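Local coordinates for pesticidal crystal protein CRY4AA (Bacillus thuringiensis, PDB 2C9K) that kills mosquito larvae as a three-domain pore-forming toxin, binding midgut epithelial cells and bringing about their colloid-osmotic lysis, at residues Ser272-Tyr277 / Ala444-Gln449; Ala485-Gln490 / Asp501-Phe506; Gly497-Phe502 / Leu601-Glu606. All blocks are in the same frame, centred on the assembly; numbering follows the deposited sequence.

Interaction 1. Residues Ser272-Tyr277 / Ala444-Gln449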
loop_
_atom_site.group_PDB
_atom_site.type_symbol
_atom_site.label_atom_id
_atom_site.label_comp_id
_atom_site.label_asym_id
_atom_site.label_seq_id
_atom_site.Cartn_x
_atom_site.Cartn_y
_atom_site.Cartn_z
ATOM N N SER A 272 -21.368 15.229 -11.708
ATOM C CA SER A 272 -21.089 16.468 -10.989
ATOM C C SER A 272 -20.184 17.308 -11.876
ATOM O O SER A 272 -19.456 16.770 -12.703
ATOM C CB SER A 272 -20.396 16.170 -9.666
ATOM O OG SER A 272 -21.206 15.323 -8.865
ATOM N N PRO A 273 -20.220 18.641 -11.721
ATOM C CA PRO A 273 -19.394 19.549 -12.532
ATOM C C PRO A 273 -17.922 19.638 -12.153
ATOM O O PRO A 273 -17.085 19.990 -12.985
ATOM C CB PRO A 273 -20.097 20.888 -12.358
ATOM C CG PRO A 273 -20.534 20.812 -10.932
ATOM C CD PRO A 273 -21.116 19.407 -10.838
ATOM N N TYR A 274 -17.608 19.323 -10.904
ATOM C CA TYR A 274 -16.237 19.404 -10.421
ATOM C C TYR A 274 -15.187 18.792 -11.347
ATOM O O TYR A 274 -13.996 19.086 -11.224
ATOM C CB TYR A 274 -16.151 18.774 -9.030
ATOM C CG TYR A 274 -17.231 19.298 -8.129
ATOM C CD1 TYR A 274 -18.354 18.528 -7.844
ATOM C CD2 TYR A 274 -17.182 20.604 -7.640
ATOM C CE1 TYR A 274 -19.411 19.048 -7.098
ATOM C CE2 TYR A 274 -18.229 21.134 -6.894
ATOM C CZ TYR A 274 -19.342 20.347 -6.630
ATOM O OH TYR A 274 -20.391 20.853 -5.903
ATOM N N LYS A 275 -15.621 17.949 -12.273
ATOM C CA LYS A 275 -14.681 17.332 -13.193
ATOM C C LYS A 275 -14.111 18.363 -14.160
ATOM O O LYS A 275 -13.124 18.096 -14.840
ATOM C CB LYS A 275 -15.362 16.202 -13.969
ATOM C CG LYS A 275 -16.670 16.608 -14.626
ATOM C CD LYS A 275 -17.327 15.436 -15.322
ATOM C CE LYS A 275 -18.503 15.895 -16.160
ATOM N NZ LYS A 275 -19.246 14.751 -16.769
ATOM N N TYR A 276 -14.722 19.546 -14.206
ATOM C CA TYR A 276 -14.281 20.611 -15.112
ATOM C C TYR A 276 -13.339 21.607 -14.449
ATOM O O TYR A 276 -12.803 22.493 -15.101
ATOM C CB TYR A 276 -15.492 21.354 -15.690
ATOM C CG TYR A 276 -16.377 20.513 -16.590
ATOM C CD1 TYR A 276 -17.736 20.371 -16.321
ATOM C CD2 TYR A 276 -15.857 19.859 -17.707
ATOM C CE1 TYR A 276 -18.554 19.601 -17.134
ATOM C CE2 TYR A 276 -16.671 19.082 -18.531
ATOM C CZ TYR A 276 -18.017 18.959 -18.230
ATOM O OH TYR A 276 -18.828 18.178 -19.011
ATOM N N TYR A 277 -13.154 21.457 -13.143
ATOM C CA TYR A 277 -12.262 22.324 -12.385
ATOM C C TYR A 277 -10.838 21.819 -12.517
ATOM O O TYR A 277 -10.597 20.726 -13.034
ATOM C CB TYR A 277 -12.647 22.333 -10.911
ATOM C CG TYR A 277 -13.838 23.192 -10.598
ATOM C CD1 TYR A 277 -15.078 22.941 -11.183
ATOM C CD2 TYR A 277 -13.727 24.271 -9.725
ATOM C CE1 TYR A 277 -16.177 23.747 -10.907
ATOM C CE2 TYR A 277 -14.814 25.080 -9.442
ATOM C CZ TYR A 277 -16.032 24.811 -10.035
ATOM O OH TYR A 277 -17.105 25.603 -9.748
ATOM N N ALA A 444 -22.828 27.078 -2.015
ATOM C CA ALA A 444 -23.139 28.408 -2.511
ATOM C C ALA A 444 -23.488 28.421 -4.002
ATOM O O ALA A 444 -23.963 29.433 -4.524
ATOM C CB ALA A 444 -21.956 29.341 -2.247
ATOM N N THR A 445 -23.281 27.303 -4.689
ATOM C CA THR A 445 -23.535 27.267 -6.124
ATOM C C THR A 445 -24.180 25.993 -6.650
ATOM O O THR A 445 -25.091 26.046 -7.470
ATOM C CB THR A 445 -22.208 27.485 -6.895
ATOM O OG1 THR A 445 -21.621 28.736 -6.500
ATOM C CG2 THR A 445 -22.449 27.471 -8.395
ATOM N N TYR A 446 -23.704 24.845 -6.180
ATOM C CA TYR A 446 -24.222 23.572 -6.652
ATOM C C TYR A 446 -24.949 22.743 -5.616
ATOM O O TYR A 446 -24.834 22.968 -4.407
ATOM C CB TYR A 446 -23.087 22.724 -7.211
ATOM C CG TYR A 446 -22.113 23.483 -8.074
ATOM C CD1 TYR A 446 -21.151 24.310 -7.508
ATOM C CD2 TYR A 446 -22.143 23.355 -9.457
ATOM C CE1 TYR A 446 -20.242 24.987 -8.299
ATOM C CE2 TYR A 446 -21.237 24.028 -10.256
ATOM C CZ TYR A 446 -20.290 24.840 -9.672
ATOM O OH TYR A 446 -19.392 25.496 -10.472
ATOM N N LYS A 447 -25.697 21.765 -6.121
ATOM C CA LYS A 447 -26.442 20.840 -5.280
ATOM C C LYS A 447 -25.754 19.483 -5.333
ATOM O O LYS A 447 -26.070 18.592 -4.546
ATOM C CB LYS A 447 -27.884 20.700 -5.765
ATOM C CG LYS A 447 -28.741 21.906 -5.495
ATOM C CD LYS A 447 -30.174 21.631 -5.896
ATOM C CE LYS A 447 -31.030 22.867 -5.726
ATOM N NZ LYS A 447 -30.866 23.403 -4.356
ATOM N N THR A 448 -24.818 19.337 -6.268
ATOM C CA THR A 448 -24.084 18.093 -6.420
ATOM C C THR A 448 -22.922 18.049 -5.456
ATOM O O THR A 448 -22.424 19.081 -5.023
ATOM C CB THR A 448 -23.526 17.924 -7.831
ATOM O OG1 THR A 448 -22.842 19.116 -8.208
ATOM C CG2 THR A 448 -24.625 17.656 -8.812
ATOM N N GLN A 449 -22.492 16.836 -5.140
ATOM C CA GLN A 449 -21.389 16.611 -4.213
ATOM C C GLN A 449 -20.710 15.305 -4.619
ATOM O O GLN A 449 -21.387 14.322 -4.931
ATOM C CB GLN A 449 -21.949 16.497 -2.797
ATOM C CG GLN A 449 -20.930 16.531 -1.689
ATOM C CD GLN A 449 -21.572 16.348 -0.319
ATOM O OE1 GLN A 449 -20.892 16.365 0.709
ATOM N NE2 GLN A 449 -22.885 16.170 -0.302
#
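Tyr446 stands between three residues of the 272-277 turn, meeting Pro273 and Tyr274 with its ring and Tyr277 with its hydroxyl. Tyr274 and Tyr446 pass each other head to tail as an edge-to-face pair, the edge of Tyr274 directed at the face of Tyr446, with centroids 5.4 Å apart and planes at 55°. CG of Tyr446 is anti to its carbonyl carbon (chi1 -43°), which starts the ring toward the turn. Pro273 passes it in the opposite sense too, its CG 3.4 Å from CD2 of Tyr446, and the same CG lies over the centre of the Tyr274 ring, so this one methylene touches both aromatic groups. Tyr277 and Tyr446 meet tip to tip; their OH atoms are modelled 2.4 Å apart, too short to be taken at face value, and a hydrogen bond with either as donor is likely, its length doubtful. This joins two loops of the beta-prism domain, domain II of the Cry toxins, the one associated with receptor binding: 272-277 carries a short 3-10 turn ahead of helix 279-286, whereas residues 444-449 lie in the loop between strands 432-440 and 450-457. Asn219, just before helix 222-240 of the helical domain, bonds the carbonyls of Lys275 and Tyr277. Tyr274 OH donates to Thr448 O at 2.8 Å, coming from above the carbonyl plane, and is weakly bonded to Ile442 N as well. Thr448 and Pro273 approach through their ends, OG1 lying 3.2 Å from CD of Pro273. Ser272 turns CB and OG toward CB of Thr448, while its hydroxyl is hydrogen-bonded to Asn268 O.

Interaction 2. Residues Ala485-Gln490 / Asp501-Phe506; sequences ASKVVQ and DFKDHF
Ser486 and Asp504 are brought together by their first torsions: OG of Ser486 is anti to its carbonyl carbon (chi1 -58°), and CG of Asp504 sits between its backbone N and carbonyl carbon (chi1 39°), which sets CG on the side of the hydroxyl. OG donates to Asp504 OD1 at 2.7 Å from above the carboxylate plane, and accepts from Lys503 N at 2.6 Å. His505 N reaches the same OD1 from the opposite face, on its anti side, so two donors grip one oxygen. The second oxygen, OD2, takes Ala485 N at 2.6 Å on its syn side, fixing the carboxylate at both oxygens. Further along, Lys487 and Asp501 run next to each other in the same sense. The bent end of the Lys487 chain brings NZ to 2.9 Å from OD2 of Asp501, above the plane of that carboxylate, in a salt bridge. Lys503 NZ makes a long ion pair with the other oxygen, and Asp501 probably offsets some of the repulsion between the two ammonium groups, 4.1 Å apart at Lys487 NZ and Lys503 NZ. In the backbone beside this salt bridge, Asp501 N bonds Lys487 O at 2.6 Å; the return bond is weak. All this lies in the C-terminal beta-sandwich domain, where strand 487-489 pairs antiparallel with 499-501 and the chain then turns at 502-504 into strand 505-511 of a second sheet, where Phe506 stacks on Phe589 of the adjoining strand 584-591.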
loop_
_atom_site.group_PDB
_atom_site.type_symbol
_atom_site.label_atom_id
_atom_site.label_comp_id
_atom_site.label_asym_id
_atom_site.label_seq_id
_atom_site.Cartn_x
_atom_site.Cartn_y
_atom_site.Cartn_z
ATOM N N ALA A 485 8.072 21.543 14.138
ATOM C CA ALA A 485 9.042 21.784 13.076
ATOM C C ALA A 485 9.033 20.666 12.029
ATOM O O ALA A 485 9.434 20.871 10.880
ATOM C CB ALA A 485 10.438 21.926 13.669
ATOM N N SER A 486 8.570 19.486 12.431
ATOM C CA SER A 486 8.534 18.331 11.541
ATOM C C SER A 486 7.249 18.212 10.734
ATOM O O SER A 486 6.272 18.896 11.014
ATOM C CB SER A 486 8.743 17.065 12.360
ATOM O OG SER A 486 9.973 17.152 13.044
ATOM N N LYS A 487 7.250 17.347 9.728
ATOM C CA LYS A 487 6.060 17.161 8.916
ATOM C C LYS A 487 6.083 15.828 8.184
ATOM O O LYS A 487 7.129 15.206 8.029
ATOM C CB LYS A 487 5.914 18.309 7.911
ATOM C CG LYS A 487 7.009 18.393 6.862
ATOM C CD LYS A 487 6.749 19.553 5.907
ATOM C CE LYS A 487 7.794 19.642 4.802
ATOM N NZ LYS A 487 9.165 19.859 5.341
ATOM N N VAL A 488 4.915 15.380 7.752
ATOM C CA VAL A 488 4.821 14.123 7.025
ATOM C C VAL A 488 4.859 14.424 5.529
ATOM O O VAL A 488 4.018 15.159 5.026
ATOM C CB VAL A 488 3.498 13.373 7.340
ATOM C CG1 VAL A 488 3.400 12.118 6.485
ATOM C CG2 VAL A 488 3.420 13.018 8.823
ATOM N N VAL A 489 5.833 13.869 4.818
ATOM C CA VAL A 489 5.917 14.118 3.393
ATOM C C VAL A 489 5.546 12.890 2.605
ATOM O O VAL A 489 5.698 11.768 3.074
ATOM C CB VAL A 489 7.329 14.541 2.945
ATOM C CG1 VAL A 489 7.715 15.850 3.609
ATOM C CG2 VAL A 489 8.327 13.429 3.242
ATOM N N GLN A 490 5.050 13.132 1.400
ATOM C CA GLN A 490 4.648 12.101 0.460
ATOM C C GLN A 490 5.790 11.106 0.234
ATOM O O GLN A 490 6.943 11.504 0.058
ATOM C CB GLN A 490 4.288 12.782 -0.856
ATOM C CG GLN A 490 4.297 11.892 -2.052
ATOM C CD GLN A 490 2.963 11.262 -2.281
ATOM O OE1 GLN A 490 2.470 10.498 -1.450
ATOM N NE2 GLN A 490 2.349 11.585 -3.417
ATOM N N ASP A 501 9.470 14.020 8.090
ATOM C CA ASP A 501 10.527 15.001 7.833
ATOM C C ASP A 501 10.949 15.414 9.243
ATOM O O ASP A 501 10.492 16.420 9.779
ATOM C CB ASP A 501 9.966 16.209 7.070
ATOM C CG ASP A 501 11.054 17.040 6.390
ATOM O OD1 ASP A 501 12.123 17.260 7.013
ATOM O OD2 ASP A 501 10.833 17.483 5.235
ATOM N N PHE A 502 11.812 14.602 9.840
ATOM C CA PHE A 502 12.292 14.791 11.204
ATOM C C PHE A 502 13.074 16.081 11.448
ATOM O O PHE A 502 14.252 16.176 11.105
ATOM C CB PHE A 502 13.139 13.575 11.585
ATOM C CG PHE A 502 13.397 13.433 13.056
ATOM C CD1 PHE A 502 12.468 13.874 13.992
ATOM C CD2 PHE A 502 14.556 12.801 13.510
ATOM C CE1 PHE A 502 12.687 13.685 15.362
ATOM C CE2 PHE A 502 14.783 12.607 14.877
ATOM C CZ PHE A 502 13.845 13.050 15.802
ATOM N N LYS A 503 12.416 17.070 12.049
ATOM C CA LYS A 503 13.061 18.347 12.360
ATOM C C LYS A 503 13.346 18.504 13.868
ATOM O O LYS A 503 14.431 18.938 14.268
ATOM C CB LYS A 503 12.183 19.510 11.874
ATOM C CG LYS A 503 12.693 20.233 10.630
ATOM C CD LYS A 503 12.855 19.285 9.455
ATOM C CE LYS A 503 13.408 19.988 8.215
ATOM N NZ LYS A 503 12.426 20.890 7.547
ATOM N N ASP A 504 12.372 18.143 14.699
ATOM C CA ASP A 504 12.517 18.258 16.143
ATOM C C ASP A 504 12.342 16.938 16.889
ATOM O O ASP A 504 13.313 16.282 17.277
ATOM C CB ASP A 504 11.509 19.277 16.689
ATOM C CG ASP A 504 10.150 19.192 16.000
ATOM O OD1 ASP A 504 9.761 18.086 15.568
ATOM O OD2 ASP A 504 9.459 20.231 15.902
ATOM N N HIS A 505 11.089 16.555 17.090
ATOM C CA HIS A 505 10.772 15.333 17.802
ATOM C C HIS A 505 9.504 14.690 17.246
ATOM O O HIS A 505 8.765 15.314 16.488
ATOM C CB HIS A 505 10.545 15.665 19.266
ATOM C CG HIS A 505 9.457 16.673 19.481
ATOM N ND1 HIS A 505 9.605 18.005 19.163
ATOM C CD2 HIS A 505 8.195 16.538 19.950
ATOM C CE1 HIS A 505 8.482 18.648 19.428
ATOM N NE2 HIS A 505 7.610 17.780 19.907
ATOM N N PHE A 506 9.272 13.437 17.626
ATOM C CA PHE A 506 8.074 12.696 17.235
ATOM C C PHE A 506 8.074 11.426 18.062
ATOM O O PHE A 506 9.136 10.884 18.347
ATOM C CB PHE A 506 8.045 12.405 15.717
ATOM C CG PHE A 506 8.957 11.290 15.259
ATOM C CD1 PHE A 506 8.571 9.958 15.373
ATOM C CD2 PHE A 506 10.181 11.578 14.654
ATOM C CE1 PHE A 506 9.390 8.930 14.884
ATOM C CE2 PHE A 506 11.008 10.562 14.164
ATOM C CZ PHE A 506 10.612 9.240 14.278
#

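Interaction 3. Residues Gly497-Phe502 / Leu601-Glu606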
loop_
_atom_site.group_PDB
_atom_site.type_symbol
_atom_site.label_atom_id
_atom_site.label_comp_id
_atom_site.label_asym_id
_atom_site.label_seq_id
_atom_site.Cartn_x
_atom_site.Cartn_y
_atom_site.Cartn_z
ATOM N N GLY A 497 4.342 3.869 1.791
ATOM C CA GLY A 497 3.603 4.933 2.443
ATOM C C GLY A 497 4.448 6.173 2.632
ATOM O O GLY A 497 5.562 6.241 2.126
ATOM N N ASP A 498 3.937 7.146 3.376
ATOM C CA ASP A 498 4.662 8.392 3.600
ATOM C C ASP A 498 5.799 8.310 4.615
ATOM O O ASP A 498 5.963 7.295 5.306
ATOM C CB ASP A 498 3.677 9.481 4.014
ATOM C CG ASP A 498 2.542 9.631 3.022
ATOM O OD1 ASP A 498 2.809 9.534 1.804
ATOM O OD2 ASP A 498 1.388 9.849 3.451
ATOM N N LEU A 499 6.574 9.393 4.701
ATOM C CA LEU A 499 7.716 9.477 5.609
ATOM C C LEU A 499 7.658 10.725 6.488
ATOM O O LEU A 499 6.954 11.686 6.180
ATOM C CB LEU A 499 9.019 9.532 4.813
ATOM C CG LEU A 499 9.184 8.711 3.538
ATOM C CD1 LEU A 499 10.369 9.254 2.757
ATOM C CD2 LEU A 499 9.376 7.245 3.875
ATOM N N ILE A 500 8.424 10.709 7.576
ATOM C CA ILE A 500 8.494 11.842 8.498
ATOM C C ILE A 500 9.701 12.710 8.172
ATOM O O ILE A 500 10.810 12.196 7.999
ATOM C CB ILE A 500 8.656 11.390 9.983
ATOM C CG1 ILE A 500 7.351 10.802 10.520
ATOM C CG2 ILE A 500 9.082 12.573 10.847
ATOM C CD1 ILE A 500 7.434 10.427 11.994
ATOM N N ASP A 501 9.470 14.020 8.090
ATOM C CA ASP A 501 10.527 15.001 7.833
ATOM C C ASP A 501 10.949 15.414 9.243
ATOM O O ASP A 501 10.492 16.420 9.779
ATOM C CB ASP A 501 9.966 16.209 7.070
ATOM C CG ASP A 501 11.054 17.040 6.390
ATOM O OD1 ASP A 501 12.123 17.260 7.013
ATOM O OD2 ASP A 501 10.833 17.483 5.235
ATOM N N PHE A 502 11.812 14.602 9.840
ATOM C CA PHE A 502 12.292 14.791 11.204
ATOM C C PHE A 502 13.074 16.081 11.448
ATOM O O PHE A 502 14.252 16.176 11.105
ATOM C CB PHE A 502 13.139 13.575 11.585
ATOM C CG PHE A 502 13.397 13.433 13.056
ATOM C CD1 PHE A 502 12.468 13.874 13.992
ATOM C CD2 PHE A 502 14.556 12.801 13.510
ATOM C CE1 PHE A 502 12.687 13.685 15.362
ATOM C CE2 PHE A 502 14.783 12.607 14.877
ATOM C CZ PHE A 502 13.845 13.050 15.802
ATOM N N LEU A 601 14.787 12.086 6.335
ATOM C CA LEU A 601 13.485 11.477 6.121
ATOM C C LEU A 601 13.426 10.116 6.806
ATOM O O LEU A 601 14.142 9.189 6.435
ATOM C CB LEU A 601 13.204 11.344 4.625
ATOM C CG LEU A 601 13.170 12.671 3.858
ATOM C CD1 LEU A 601 12.911 12.404 2.388
ATOM C CD2 LEU A 601 12.090 13.581 4.426
ATOM N N ILE A 602 12.582 10.011 7.826
ATOM C CA ILE A 602 12.438 8.765 8.565
ATOM C C ILE A 602 11.394 7.863 7.932
ATOM O O ILE A 602 10.226 8.233 7.823
ATOM C CB ILE A 602 12.007 9.012 10.018
ATOM C CG1 ILE A 602 13.111 9.741 10.782
ATOM C CG2 ILE A 602 11.696 7.692 10.680
ATOM C CD1 ILE A 602 14.356 8.926 10.976
ATOM N N ASP A 603 11.820 6.665 7.545
ATOM C CA ASP A 603 10.931 5.696 6.921
ATOM C C ASP A 603 10.423 4.612 7.877
ATOM O O ASP A 603 9.251 4.617 8.267
ATOM C CB ASP A 603 11.646 5.061 5.728
ATOM C CG ASP A 603 10.858 3.937 5.106
ATOM O OD1 ASP A 603 9.615 4.065 5.009
ATOM O OD2 ASP A 603 11.489 2.935 4.705
ATOM N N LYS A 604 11.305 3.695 8.265
ATOM C CA LYS A 604 10.918 2.598 9.148
ATOM C C LYS A 604 11.747 2.512 10.434
ATOM O O LYS A 604 12.942 2.814 10.445
ATOM C CB LYS A 604 11.055 1.252 8.415
ATOM C CG LYS A 604 10.516 1.179 6.992
ATOM C CD LYS A 604 9.022 0.965 6.939
ATOM C CE LYS A 604 8.558 0.633 5.513
ATOM N NZ LYS A 604 8.833 1.704 4.493
ATOM N N ILE A 605 11.096 2.090 11.514
ATOM C CA ILE A 605 11.756 1.896 12.808
ATOM C C ILE A 605 11.783 0.382 12.923
ATOM O O ILE A 605 10.738 -0.265 12.861
ATOM C CB ILE A 605 10.927 2.445 13.983
ATOM C CG1 ILE A 605 10.514 3.894 13.722
ATOM C CG2 ILE A 605 11.727 2.328 15.254
ATOM C CD1 ILE A 605 11.662 4.856 13.532
ATOM N N GLU A 606 12.962 -0.196 13.076
ATOM C CA GLU A 606 13.041 -1.645 13.142
ATOM C C GLU A 606 13.567 -2.204 14.448
ATOM O O GLU A 606 14.478 -1.641 15.066
ATOM C CB GLU A 606 13.873 -2.157 11.965
ATOM C CG GLU A 606 13.199 -1.881 10.636
ATOM C CD GLU A 606 13.980 -2.367 9.434
ATOM O OE1 GLU A 606 13.352 -2.545 8.365
ATOM O OE2 GLU A 606 15.210 -2.557 9.548
HETATM O O HOH W 1 6.668 6.310 7.963
HETATM O O HOH W 2 7.283 4.771 4.176
#
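Leu499 and Leu601 cross at about a right angle, CD1 of Leu499 resting 4.0 Å from CB of Leu601. CD2 of Leu601 reaches across to CA and CG of its partner Asp501. On the other face of the sheet the branched side chains of Ile500 and Ile602 meet CB to CB at 4.1 Å, and Phe502 adds its CB, 3.9 Å from CG1 of Ile602. The Phe502 ring runs on to Phe506 and to Phe589 of strand 584-591, and Ile602 also packs on Ile523, which places this face in the core between the sheets of the C-terminal beta sandwich. The strands run antiparallel, 153° between their directions, and Ile500 and Ile602 form a hydrogen-bonded pair: Ile602 N to Ile500 O is 2.8 Å, Ile500 N to Ile602 O 3.1 Å. Next to it Asp501 and Leu601 form a non-hydrogen-bonded pair, and Asp501 centres an inverse gamma turn as the chain leaves the sheet; at the other end a water bridges Asp498 O and Asp603 O. Asp603 and Lys604 form a classic beta bulge opposite Arg524 of strand 517-527. CG of Asp603 is anti to its backbone N (chi1 174°); beyond it OD1 lies 3.4 Å from CD2 of Leu499 and forms a salt bridge with Lys604 NZ, 2.5 Å away on its syn lone pair, while OD2 forms another with Arg524. Lys604 NZ is bonded to Thr495 O too. A second water lies within reach of Asp498 O and Asp603 OD1. The buried Asp603 is thus flanked by two cationic groups, which would favour its ionised form, and the apolar side chains adjoin a charged, hydrated border where water bridges the backbones of Asp498 and Asp603 in place of a direct bond between them.

Interaction 1 belongs to the beta-prism domain, whereas interactions 2 and 3 lie in the C-terminal beta sandwich. The centre of interaction 1 is about 35 Å from that of interaction 2 and about 37 Å from that of interaction 3; the nearest atoms are about 19 Å and about 23 Å away, so it touches neither. Interactions 2 and 3 have centres about 9 Å apart and share Asp501 and Phe502. Strand 499-501 lies between strands 487-489 and 600-609 in one sheet, so the two contacts are its opposite borders; Val489 N and Leu499 O, 2.8 Å apart, probably add a hydrogen bond between them. None of the contacts surrounds a bound ligand.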